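Local coordinates for protein fatty acid synthase 1, isoform A (Drosophila melanogaster, PDB 6FN6) that probably builds long-chain saturated fatty acids from acetyl-CoA and malonyl-CoA using NADPH, this chain being its dehydratase, enoylreductase and ketoreductase modifying region, at residues R918-G932 with T941-T955. Sequence-based numbering, arbitrary orientation.
Sequences RTYMHPEKSYILVGG and TNWLVTRGARYIVLT. With EDO (1,2-ethanediol), chain E.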
# COMPACT_ATOMS: atom_id res chain seq x y z
N ARG A 918 4.70 46.23 -17.45
CA ARG A 918 3.55 46.04 -16.57
C ARG A 918 3.55 47.07 -15.46
O ARG A 918 4.57 47.30 -14.81
CB ARG A 918 3.54 44.62 -16.00
CG ARG A 918 2.44 44.38 -14.98
CD ARG A 918 2.27 42.90 -14.69
NE ARG A 918 1.78 42.19 -15.86
CZ ARG A 918 1.41 40.91 -15.87
NH1 ARG A 918 1.48 40.19 -14.76
NH2 ARG A 918 0.98 40.36 -16.99
N THR A 919 2.41 47.71 -15.27
CA THR A 919 2.27 48.77 -14.28
C THR A 919 1.59 48.23 -13.03
O THR A 919 0.55 47.58 -13.11
CB THR A 919 1.46 49.97 -14.83
OG1 THR A 919 2.01 50.38 -16.09
CG2 THR A 919 1.50 51.14 -13.87
N TYR A 920 2.21 48.48 -11.88
CA TYR A 920 1.67 48.05 -10.60
C TYR A 920 1.18 49.25 -9.80
O TYR A 920 1.63 50.37 -10.02
CB TYR A 920 2.73 47.28 -9.81
CG TYR A 920 3.24 46.03 -10.51
CD1 TYR A 920 4.26 46.10 -11.45
CD2 TYR A 920 2.70 44.79 -10.22
CE1 TYR A 920 4.72 44.97 -12.08
CE2 TYR A 920 3.16 43.64 -10.85
CZ TYR A 920 4.17 43.74 -11.77
OH TYR A 920 4.63 42.60 -12.40
N MET A 921 0.25 49.01 -8.89
CA MET A 921 -0.23 50.07 -8.01
C MET A 921 0.78 50.37 -6.90
O MET A 921 1.64 49.55 -6.59
CB MET A 921 -1.59 49.71 -7.41
CG MET A 921 -2.72 49.63 -8.42
SD MET A 921 -2.87 51.11 -9.44
CE MET A 921 -2.33 50.48 -11.02
N HIS A 922 0.66 51.55 -6.33
CA HIS A 922 1.53 51.97 -5.23
C HIS A 922 0.96 51.47 -3.90
O HIS A 922 -0.19 51.74 -3.58
CB HIS A 922 1.65 53.49 -5.21
CG HIS A 922 2.84 53.99 -4.45
ND1 HIS A 922 3.00 53.78 -3.10
CD2 HIS A 922 3.92 54.70 -4.85
CE1 HIS A 922 4.13 54.33 -2.70
NE2 HIS A 922 4.71 54.89 -3.74
N PRO A 923 1.78 50.73 -3.12
CA PRO A 923 1.26 50.10 -1.89
C PRO A 923 1.04 51.07 -0.73
O PRO A 923 0.62 50.64 0.34
CB PRO A 923 2.35 49.08 -1.54
CG PRO A 923 3.59 49.67 -2.10
CD PRO A 923 3.19 50.38 -3.36
N GLU A 924 1.34 52.35 -0.93
CA GLU A 924 1.15 53.35 0.12
C GLU A 924 0.25 54.49 -0.36
O GLU A 924 0.28 55.59 0.20
CB GLU A 924 2.50 53.90 0.58
CG GLU A 924 3.41 52.86 1.19
CD GLU A 924 4.73 53.43 1.67
OE1 GLU A 924 5.04 54.59 1.31
OE2 GLU A 924 5.45 52.73 2.40
N LYS A 925 -0.55 54.23 -1.38
CA LYS A 925 -1.50 55.20 -1.90
C LYS A 925 -2.92 54.64 -1.81
O LYS A 925 -3.10 53.43 -1.70
CB LYS A 925 -1.17 55.57 -3.34
CG LYS A 925 0.14 56.32 -3.51
CD LYS A 925 0.33 56.80 -4.94
CE LYS A 925 1.59 57.63 -5.09
NZ LYS A 925 1.76 58.15 -6.47
N SER A 926 -3.91 55.53 -1.86
CA SER A 926 -5.30 55.11 -1.83
C SER A 926 -5.89 55.16 -3.23
O SER A 926 -5.37 55.86 -4.10
CB SER A 926 -6.12 55.98 -0.88
OG SER A 926 -6.04 57.35 -1.23
N TYR A 927 -6.96 54.40 -3.45
CA TYR A 927 -7.61 54.37 -4.75
C TYR A 927 -9.12 54.41 -4.59
O TYR A 927 -9.74 53.51 -4.02
CB TYR A 927 -7.16 53.13 -5.53
CG TYR A 927 -5.69 53.19 -5.84
CD1 TYR A 927 -5.22 53.86 -6.95
CD2 TYR A 927 -4.76 52.61 -4.98
CE1 TYR A 927 -3.86 53.94 -7.22
CE2 TYR A 927 -3.41 52.68 -5.24
CZ TYR A 927 -2.96 53.34 -6.36
OH TYR A 927 -1.61 53.41 -6.61
N ILE A 928 -9.69 55.50 -5.08
CA ILE A 928 -11.11 55.77 -4.95
C ILE A 928 -11.84 55.21 -6.16
O ILE A 928 -11.49 55.51 -7.30
CB ILE A 928 -11.38 57.27 -4.80
CG1 ILE A 928 -10.61 57.84 -3.60
CG2 ILE A 928 -12.87 57.55 -4.64
CD1 ILE A 928 -10.51 59.35 -3.61
N LEU A 929 -12.85 54.39 -5.91
CA LEU A 929 -13.70 53.87 -6.97
C LEU A 929 -15.13 54.34 -6.77
O LEU A 929 -15.85 53.83 -5.91
CB LEU A 929 -13.64 52.34 -7.02
CG LEU A 929 -12.32 51.74 -7.51
CD1 LEU A 929 -11.27 51.71 -6.41
CD2 LEU A 929 -12.55 50.34 -8.06
N VAL A 930 -15.54 55.33 -7.56
CA VAL A 930 -16.90 55.85 -7.49
C VAL A 930 -17.84 54.81 -8.08
O VAL A 930 -17.68 54.41 -9.23
CB VAL A 930 -17.04 57.20 -8.21
CG1 VAL A 930 -18.44 57.76 -8.03
CG2 VAL A 930 -16.01 58.19 -7.69
N GLY A 931 -18.83 54.40 -7.30
CA GLY A 931 -19.67 53.27 -7.66
C GLY A 931 -18.88 51.98 -7.57
O GLY A 931 -19.00 51.09 -8.41
N GLY A 932 -18.06 51.89 -6.53
CA GLY A 932 -17.11 50.80 -6.41
C GLY A 932 -17.68 49.46 -5.99
O GLY A 932 -17.01 48.44 -6.12
N THR A 941 -11.57 46.55 -8.23
CA THR A 941 -10.90 46.64 -6.94
C THR A 941 -9.98 45.44 -6.71
O THR A 941 -8.83 45.59 -6.31
CB THR A 941 -11.92 46.72 -5.79
OG1 THR A 941 -12.76 47.86 -5.97
CG2 THR A 941 -11.22 46.82 -4.44
N ASN A 942 -10.51 44.24 -6.96
CA ASN A 942 -9.75 43.01 -6.79
C ASN A 942 -8.46 43.06 -7.61
O ASN A 942 -7.38 42.73 -7.11
CB ASN A 942 -10.59 41.81 -7.20
CG ASN A 942 -10.00 40.50 -6.73
OD1 ASN A 942 -9.62 40.36 -5.56
ND2 ASN A 942 -9.90 39.53 -7.64
N TRP A 943 -8.59 43.46 -8.87
CA TRP A 943 -7.44 43.55 -9.76
C TRP A 943 -6.39 44.51 -9.22
O TRP A 943 -5.19 44.22 -9.27
CB TRP A 943 -7.90 44.01 -11.15
CG TRP A 943 -6.84 43.99 -12.19
CD1 TRP A 943 -6.52 42.96 -13.02
CD2 TRP A 943 -5.95 45.07 -12.53
NE1 TRP A 943 -5.49 43.32 -13.86
CE2 TRP A 943 -5.12 44.61 -13.58
CE3 TRP A 943 -5.78 46.37 -12.05
CZ2 TRP A 943 -4.14 45.41 -14.15
CZ3 TRP A 943 -4.80 47.16 -12.62
CH2 TRP A 943 -3.99 46.68 -13.66
N LEU A 944 -6.84 45.64 -8.68
CA LEU A 944 -5.93 46.63 -8.12
C LEU A 944 -5.19 46.04 -6.92
O LEU A 944 -4.01 46.32 -6.70
CB LEU A 944 -6.70 47.89 -7.70
CG LEU A 944 -7.37 48.69 -8.82
CD1 LEU A 944 -8.37 49.69 -8.24
CD2 LEU A 944 -6.34 49.41 -9.68
N VAL A 945 -5.89 45.20 -6.16
CA VAL A 945 -5.31 44.58 -4.98
C VAL A 945 -4.21 43.60 -5.40
O VAL A 945 -3.16 43.54 -4.77
CB VAL A 945 -6.40 43.88 -4.14
CG1 VAL A 945 -5.78 42.99 -3.07
CG2 VAL A 945 -7.31 44.91 -3.51
N THR A 946 -4.47 42.85 -6.46
CA THR A 946 -3.48 41.90 -6.97
C THR A 946 -2.30 42.63 -7.59
O THR A 946 -1.23 42.05 -7.75
CB THR A 946 -4.09 40.94 -8.02
OG1 THR A 946 -4.54 41.69 -9.15
CG2 THR A 946 -5.26 40.17 -7.44
N ARG A 947 -2.50 43.89 -7.96
CA ARG A 947 -1.43 44.70 -8.52
C ARG A 947 -0.72 45.53 -7.45
O ARG A 947 0.17 46.32 -7.75
CB ARG A 947 -1.96 45.62 -9.62
CG ARG A 947 -2.22 44.93 -10.96
CD ARG A 947 -0.91 44.59 -11.67
NE ARG A 947 -1.13 43.82 -12.89
CZ ARG A 947 -1.01 44.30 -14.13
NH1 ARG A 947 -0.67 45.57 -14.34
NH2 ARG A 947 -1.23 43.51 -15.16
N GLY A 948 -1.10 45.33 -6.19
CA GLY A 948 -0.39 45.94 -5.08
C GLY A 948 -1.13 47.02 -4.30
O GLY A 948 -0.59 47.57 -3.35
N ALA A 949 -2.36 47.34 -4.70
CA ALA A 949 -3.13 48.34 -3.98
C ALA A 949 -3.43 47.83 -2.57
O ALA A 949 -3.83 46.67 -2.39
CB ALA A 949 -4.41 48.67 -4.72
N ARG A 950 -3.24 48.68 -1.57
CA ARG A 950 -3.44 48.28 -0.18
C ARG A 950 -4.34 49.26 0.58
O ARG A 950 -4.56 49.10 1.78
CB ARG A 950 -2.08 48.17 0.52
CG ARG A 950 -1.23 47.00 0.04
CD ARG A 950 -1.83 45.66 0.44
NE ARG A 950 -1.05 44.53 -0.07
CZ ARG A 950 -1.18 44.01 -1.29
NH1 ARG A 950 -0.42 42.98 -1.65
NH2 ARG A 950 -2.06 44.51 -2.15
N TYR A 951 -4.86 50.26 -0.12
CA TYR A 951 -5.82 51.19 0.45
C TYR A 951 -6.93 51.45 -0.56
O TYR A 951 -6.69 52.03 -1.63
CB TYR A 951 -5.15 52.50 0.85
CG TYR A 951 -4.12 52.35 1.95
CD1 TYR A 951 -2.78 52.15 1.64
CD2 TYR A 951 -4.48 52.42 3.29
CE1 TYR A 951 -1.83 52.02 2.64
CE2 TYR A 951 -3.54 52.30 4.29
CZ TYR A 951 -2.22 52.09 3.96
OH TYR A 951 -1.28 51.97 4.96
N ILE A 952 -8.14 51.01 -0.23
CA ILE A 952 -9.27 51.09 -1.15
C ILE A 952 -10.40 51.90 -0.54
O ILE A 952 -10.78 51.70 0.61
CB ILE A 952 -9.76 49.68 -1.54
CG1 ILE A 952 -8.66 48.90 -2.27
CG2 ILE A 952 -11.04 49.75 -2.37
CD1 ILE A 952 -8.28 49.47 -3.62
N VAL A 953 -10.94 52.82 -1.34
CA VAL A 953 -12.12 53.58 -0.94
C VAL A 953 -13.23 53.35 -1.96
O VAL A 953 -13.06 53.63 -3.15
CB VAL A 953 -11.81 55.07 -0.80
CG1 VAL A 953 -13.04 55.83 -0.33
CG2 VAL A 953 -10.64 55.29 0.15
N LEU A 954 -14.36 52.84 -1.49
CA LEU A 954 -15.50 52.59 -2.35
C LEU A 954 -16.66 53.49 -1.95
O LEU A 954 -17.08 53.51 -0.79
CB LEU A 954 -15.94 51.12 -2.26
CG LEU A 954 -14.85 50.05 -2.46
CD1 LEU A 954 -15.42 48.67 -2.18
CD2 LEU A 954 -14.28 50.11 -3.87
N THR A 955 -17.19 54.24 -2.92
CA THR A 955 -18.33 55.11 -2.65
C THR A 955 -19.61 54.37 -3.04
O THR A 955 -19.73 53.88 -4.16
CB THR A 955 -18.26 56.44 -3.42
OG1 THR A 955 -18.55 56.23 -4.80
CG2 THR A 955 -16.88 57.07 -3.27
C1 EDO E . -23.01 54.37 -6.14
O1 EDO E . -24.10 54.53 -5.23
C2 EDO E . -22.36 55.72 -6.37
O2 EDO E . -21.96 56.29 -5.12
O HOH W 1 -2.28 51.05 -1.99
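L929 and L944 meet tip to tip, CD1 to CD1 at 4.0 Å, and so tie strand 926-930 to the helix that leads on to strand 951-955. This apolar layer continues through M921, whose CG lies 3.8 Å from CD2 of L944, and through A949 CB, which touches both M921 and Y927. The two strands run parallel, their axes 20° apart. V953 is gripped by strand 926-930 through both its N, which donates to Y927 O (3.0 Å), and its O, which accepts from L929 N (2.9 Å). The bond from T955 N to L929 O is weak, but the T955 hydroxyl accepts from G931 N at 3.1 Å.

R947 closes the far end of the packed region. A bend at chi2 (-72°) carries its guanidinium alongside residues 918-919, where NH1 donates to T919 O (2.7 Å) with the oxygen close to the guanidinium plane. W943 CZ2 covers the centre of one face; the opposite face meets R918 CG, nearer the rim. The two guanidinium planes lie 13° apart, and E1151 forms a long, weak ion pair with R918 and touches R947, so it may partly offset their charges. A leucine in place of R947 would probably leave T919 O without this donor and the flat gap between W943 and R918 poorly filled.

The turn at 922-925 is looser. The Y951 ring turns its edge to P923 O, CE1 lying 3.6 Å from that oxygen, E924 is exposed and poorly ordered, and a water links H922 O and K925 O to R950 N instead of direct bonds between the segments.

Two adjacent parallel strands joined through a packed helix form a beta-alpha-beta crossover, here in the Rossmann-type ketoreductase domain, and G932 in the strand-helix turn is consistent with the first glycine of a GxGxxG dinucleotide-binding motif.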